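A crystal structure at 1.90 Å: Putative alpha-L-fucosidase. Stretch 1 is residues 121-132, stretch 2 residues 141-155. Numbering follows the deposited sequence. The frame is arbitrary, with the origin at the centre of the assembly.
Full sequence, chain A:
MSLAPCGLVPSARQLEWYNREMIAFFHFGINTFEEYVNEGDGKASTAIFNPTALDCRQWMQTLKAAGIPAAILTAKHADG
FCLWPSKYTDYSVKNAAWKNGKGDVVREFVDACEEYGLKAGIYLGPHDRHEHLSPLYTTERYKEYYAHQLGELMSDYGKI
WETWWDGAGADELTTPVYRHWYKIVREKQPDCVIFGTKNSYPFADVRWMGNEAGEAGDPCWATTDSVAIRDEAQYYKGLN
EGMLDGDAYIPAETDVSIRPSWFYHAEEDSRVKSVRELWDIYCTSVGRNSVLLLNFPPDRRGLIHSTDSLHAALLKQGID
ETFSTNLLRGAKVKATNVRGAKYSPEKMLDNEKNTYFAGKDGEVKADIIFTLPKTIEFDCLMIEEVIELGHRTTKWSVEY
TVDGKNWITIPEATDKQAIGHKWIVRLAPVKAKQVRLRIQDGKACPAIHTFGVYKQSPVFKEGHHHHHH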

# COMPACT_ATOMS: atom_id res chain seq x y z
N GLY A 121 7.97 6.88 7.74
CA GLY A 121 8.43 5.50 7.84
C GLY A 121 9.87 5.36 7.39
O GLY A 121 10.44 6.24 6.73
N ILE A 122 10.41 4.23 7.75
CA ILE A 122 11.79 3.87 7.56
C ILE A 122 12.03 2.51 6.91
O ILE A 122 11.49 1.47 7.32
CB ILE A 122 12.53 3.82 8.91
CG1 ILE A 122 12.54 5.19 9.65
CG2 ILE A 122 13.91 3.36 8.72
CD1 ILE A 122 13.27 6.35 8.83
N TYR A 123 12.81 2.56 5.84
CA TYR A 123 13.37 1.36 5.18
C TYR A 123 14.84 1.26 5.65
O TYR A 123 15.65 2.16 5.44
CB TYR A 123 13.23 1.52 3.66
CG TYR A 123 13.92 0.49 2.76
CD1 TYR A 123 13.18 -0.20 1.81
CD2 TYR A 123 15.28 0.22 2.86
CE1 TYR A 123 13.77 -1.11 0.97
CE2 TYR A 123 15.88 -0.72 2.04
CZ TYR A 123 15.12 -1.37 1.07
OH TYR A 123 15.71 -2.31 0.23
N LEU A 124 15.13 0.18 6.35
CA LEU A 124 16.49 -0.12 6.89
C LEU A 124 16.88 -1.54 6.47
O LEU A 124 16.43 -2.51 7.05
CB LEU A 124 16.51 -0.02 8.41
CG LEU A 124 17.84 -0.13 9.16
CD1 LEU A 124 18.80 1.06 8.79
CD2 LEU A 124 17.57 -0.19 10.62
N GLY A 125 17.71 -1.59 5.43
CA GLY A 125 18.01 -2.78 4.64
C GLY A 125 18.55 -3.94 5.44
O GLY A 125 19.62 -3.84 6.02
N PRO A 126 17.79 -5.07 5.54
CA PRO A 126 18.40 -6.17 6.28
C PRO A 126 19.69 -6.74 5.74
O PRO A 126 20.63 -6.95 6.49
CB PRO A 126 17.31 -7.24 6.34
CG PRO A 126 16.04 -6.48 6.21
CD PRO A 126 16.34 -5.25 5.35
N HIS A 127 19.74 -7.03 4.45
CA HIS A 127 20.97 -7.46 3.81
C HIS A 127 21.84 -6.20 3.62
O HIS A 127 21.38 -5.18 3.12
CB HIS A 127 20.76 -8.16 2.47
CG HIS A 127 22.02 -8.55 1.77
ND1 HIS A 127 22.95 -9.42 2.29
CD2 HIS A 127 22.49 -8.20 0.55
CE1 HIS A 127 23.94 -9.60 1.43
NE2 HIS A 127 23.69 -8.84 0.37
N ASP A 128 23.08 -6.32 4.07
CA ASP A 128 24.05 -5.16 4.04
C ASP A 128 25.34 -5.59 3.40
O ASP A 128 26.17 -6.33 4.00
CB ASP A 128 24.23 -4.65 5.50
CG ASP A 128 25.01 -3.35 5.62
OD1 ASP A 128 25.97 -3.15 4.87
OD2 ASP A 128 24.61 -2.53 6.48
N ARG A 129 25.51 -5.15 2.17
CA ARG A 129 26.67 -5.52 1.39
C ARG A 129 27.95 -4.92 1.94
O ARG A 129 29.04 -5.52 1.84
CB ARG A 129 26.51 -5.14 -0.09
CG ARG A 129 25.49 -5.94 -0.81
CD ARG A 129 25.13 -5.30 -2.10
NE ARG A 129 24.01 -5.96 -2.75
CZ ARG A 129 23.04 -5.36 -3.37
NH1 ARG A 129 22.99 -4.03 -3.40
NH2 ARG A 129 22.05 -6.09 -3.88
N HIS A 130 27.82 -3.79 2.64
CA HIS A 130 29.01 -3.06 3.09
C HIS A 130 29.60 -3.85 4.24
O HIS A 130 30.80 -4.13 4.27
CB HIS A 130 28.70 -1.59 3.50
CG HIS A 130 29.92 -0.83 3.94
ND1 HIS A 130 30.85 -0.31 3.05
CD2 HIS A 130 30.39 -0.54 5.18
CE1 HIS A 130 31.84 0.25 3.72
NE2 HIS A 130 31.59 0.13 5.03
N GLU A 131 28.73 -4.31 5.11
CA GLU A 131 29.16 -4.97 6.32
C GLU A 131 29.73 -6.27 5.94
O GLU A 131 30.70 -6.77 6.59
CB GLU A 131 28.02 -5.10 7.33
CG GLU A 131 27.69 -3.76 8.02
CD GLU A 131 28.67 -3.38 9.07
OE1 GLU A 131 29.05 -4.25 9.87
OE2 GLU A 131 29.05 -2.21 9.12
N HIS A 132 29.16 -6.84 4.87
CA HIS A 132 29.67 -8.14 4.33
C HIS A 132 31.09 -8.10 3.80
O HIS A 132 31.77 -9.13 3.72
CB HIS A 132 28.76 -8.75 3.25
CG HIS A 132 27.71 -9.69 3.79
ND1 HIS A 132 27.99 -10.99 4.18
CD2 HIS A 132 26.37 -9.56 3.91
CE1 HIS A 132 26.87 -11.59 4.56
NE2 HIS A 132 25.87 -10.74 4.40
N ARG A 141 26.99 -10.79 14.85
CA ARG A 141 27.60 -9.46 14.98
C ARG A 141 26.70 -8.43 14.28
O ARG A 141 26.46 -7.32 14.74
CB ARG A 141 29.00 -9.40 14.36
CG ARG A 141 30.21 -9.78 15.20
CD ARG A 141 31.52 -9.44 14.36
NE ARG A 141 32.41 -8.42 14.91
CZ ARG A 141 32.88 -7.35 14.28
NH1 ARG A 141 32.55 -7.08 13.01
NH2 ARG A 141 33.70 -6.53 14.92
N TYR A 142 26.23 -8.85 13.13
CA TYR A 142 25.47 -7.96 12.28
C TYR A 142 24.12 -7.73 12.96
O TYR A 142 23.52 -6.67 12.88
CB TYR A 142 25.27 -8.56 10.89
CG TYR A 142 24.35 -7.66 10.06
CD1 TYR A 142 24.83 -6.46 9.52
CD2 TYR A 142 23.01 -7.95 9.87
CE1 TYR A 142 24.02 -5.63 8.79
CE2 TYR A 142 22.18 -7.10 9.16
CZ TYR A 142 22.71 -5.93 8.60
OH TYR A 142 21.94 -5.06 7.85
N LYS A 143 23.63 -8.78 13.61
CA LYS A 143 22.38 -8.69 14.36
C LYS A 143 22.50 -7.57 15.37
O LYS A 143 21.60 -6.74 15.49
CB LYS A 143 22.05 -9.99 15.10
CG LYS A 143 21.02 -9.82 16.24
CD LYS A 143 20.83 -11.06 17.07
CE LYS A 143 21.96 -11.28 18.06
NZ LYS A 143 21.63 -12.39 19.01
N GLU A 144 23.61 -7.52 16.09
CA GLU A 144 23.77 -6.41 17.07
C GLU A 144 23.91 -5.04 16.43
O GLU A 144 23.38 -4.07 16.92
CB GLU A 144 24.96 -6.63 18.03
CG GLU A 144 24.93 -7.93 18.74
CD GLU A 144 23.67 -8.12 19.59
OE1 GLU A 144 23.15 -7.12 20.18
OE2 GLU A 144 23.18 -9.27 19.63
N TYR A 145 24.65 -4.97 15.32
CA TYR A 145 24.87 -3.70 14.58
C TYR A 145 23.52 -3.11 14.14
O TYR A 145 23.16 -1.94 14.39
CB TYR A 145 25.74 -3.92 13.30
CG TYR A 145 25.77 -2.75 12.29
CD1 TYR A 145 26.35 -1.54 12.64
CD2 TYR A 145 25.25 -2.87 11.00
CE1 TYR A 145 26.39 -0.49 11.76
CE2 TYR A 145 25.28 -1.83 10.11
CZ TYR A 145 25.85 -0.62 10.50
OH TYR A 145 25.96 0.44 9.65
N TYR A 146 22.79 -3.97 13.48
CA TYR A 146 21.46 -3.59 12.98
C TYR A 146 20.58 -3.12 14.14
O TYR A 146 19.87 -2.14 14.06
CB TYR A 146 20.80 -4.74 12.21
CG TYR A 146 19.52 -4.33 11.46
CD1 TYR A 146 19.55 -4.03 10.13
CD2 TYR A 146 18.28 -4.29 12.12
CE1 TYR A 146 18.39 -3.66 9.45
CE2 TYR A 146 17.15 -3.93 11.46
CZ TYR A 146 17.19 -3.65 10.14
OH TYR A 146 16.01 -3.28 9.50
N ALA A 147 20.62 -3.87 15.24
CA ALA A 147 19.81 -3.54 16.43
C ALA A 147 20.16 -2.18 16.98
O ALA A 147 19.28 -1.42 17.39
CB ALA A 147 19.93 -4.64 17.53
N HIS A 148 21.44 -1.86 16.93
CA HIS A 148 21.90 -0.55 17.42
C HIS A 148 21.28 0.53 16.58
O HIS A 148 20.82 1.51 17.07
CB HIS A 148 23.42 -0.41 17.42
CG HIS A 148 24.09 -1.14 18.55
ND1 HIS A 148 23.71 -0.97 19.88
CD2 HIS A 148 25.15 -1.98 18.57
CE1 HIS A 148 24.49 -1.73 20.65
NE2 HIS A 148 25.37 -2.36 19.88
N GLN A 149 21.36 0.36 15.28
CA GLN A 149 20.86 1.36 14.33
C GLN A 149 19.35 1.53 14.41
O GLN A 149 18.81 2.64 14.33
CB GLN A 149 21.30 1.00 12.92
CG GLN A 149 22.80 1.12 12.74
CD GLN A 149 23.23 1.35 11.29
OE1 GLN A 149 22.76 0.66 10.35
NE2 GLN A 149 24.19 2.30 11.10
N LEU A 150 18.69 0.38 14.58
CA LEU A 150 17.25 0.32 14.76
C LEU A 150 16.88 1.14 15.98
O LEU A 150 16.01 2.00 15.94
CB LEU A 150 16.78 -1.16 14.78
CG LEU A 150 15.33 -1.47 14.48
CD1 LEU A 150 14.79 -0.76 13.25
CD2 LEU A 150 15.03 -3.03 14.59
N GLY A 151 17.64 0.98 17.03
CA GLY A 151 17.44 1.76 18.24
C GLY A 151 17.57 3.25 18.09
O GLY A 151 16.81 4.04 18.68
N GLU A 152 18.54 3.67 17.29
CA GLU A 152 18.67 5.06 16.97
C GLU A 152 17.42 5.54 16.22
O GLU A 152 16.81 6.56 16.55
CB GLU A 152 19.95 5.35 16.12
CG GLU A 152 21.27 5.01 16.83
CD GLU A 152 22.44 5.35 16.00
OE1 GLU A 152 22.38 4.97 14.82
OE2 GLU A 152 23.46 5.91 16.50
N LEU A 153 17.03 4.80 15.20
CA LEU A 153 15.97 5.28 14.27
C LEU A 153 14.59 5.23 14.89
O LEU A 153 13.65 6.01 14.53
CB LEU A 153 16.00 4.47 12.94
CG LEU A 153 17.24 4.78 12.08
CD1 LEU A 153 17.38 3.91 10.83
CD2 LEU A 153 17.28 6.23 11.72
N MET A 154 14.45 4.31 15.83
CA MET A 154 13.14 4.08 16.52
C MET A 154 12.98 4.90 17.80
O MET A 154 11.89 4.95 18.41
CB MET A 154 12.94 2.59 16.87
CG MET A 154 12.65 1.62 15.67
SD MET A 154 11.35 2.01 14.46
CE MET A 154 12.44 2.54 13.13
N SER A 155 14.07 5.56 18.18
CA SER A 155 14.15 6.34 19.41
C SER A 155 14.23 7.84 19.19
O SER A 155 13.69 8.62 19.97
CB SER A 155 15.34 5.92 20.27
OG SER A 155 15.29 4.56 20.69
O HOH W 1 25.95 -0.20 6.87

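Strand 121-124 runs nearly antiparallel to helix 141-155, at 168° between their directions and 10.3 Å at closest approach of the axes, and the two stretches bury 605 Å² between them. Leu124 contributes most, with 112 Å² covered by the helix. Its CA-to-CB bond points toward the helix, and with chi1 t and chi2 p, both of its methyl groups come close to Leu153 CD1, Leu124 CD1 at 3.8 Å and Leu124 CD2 at 4.1 Å, and CD2 also meets Tyr146 and Leu150. Leu124 CD2 lies over the face of the Tyr146 ring, 3.9 Å from the centroid and 26° off the normal, a CH-pi contact, and also reaches Leu150 CD1 at 3.9 Å. The alternation of the strand brings Ile122 to the same side, where its CG2 meets Leu153 CD1 at 4.1 Å, while Tyr123 points away.

Tyr146 holds the backbone of Leu124 as well as its side chain: its hydroxyl donates a short hydrogen bond from OH to Leu124 O (2.6 Å). The phenol thus satisfies a carbonyl at the end of the strand, while its ring covers the leucine methyl.

One helical turn earlier, Tyr142 serves the loop that follows the strand. Its OH donates a weak hydrogen bond to Pro126 O at 2.7 Å, and the same OH lies 3.3 Å from Asp128 CB. Further along the ring, Tyr142 CD1 lies 4.1 Å from Glu131 CB.

Asp128 caps the short, weakly bonded helix: its OD1 accepts from Glu131 N (3.0 Å) and, weakly, from His130 N (3.0 Å). This leaves OD2 near the edge of the Tyr145 ring, where a water bridges the stretches, donating to Asp128 OD2 at 2.7 Å and accepting from Tyr145 OH at 2.9 Å. Glu131 completes this end of the contact, with CG 3.7 Å from Tyr145 CE2 and OE2 over one face of that ring.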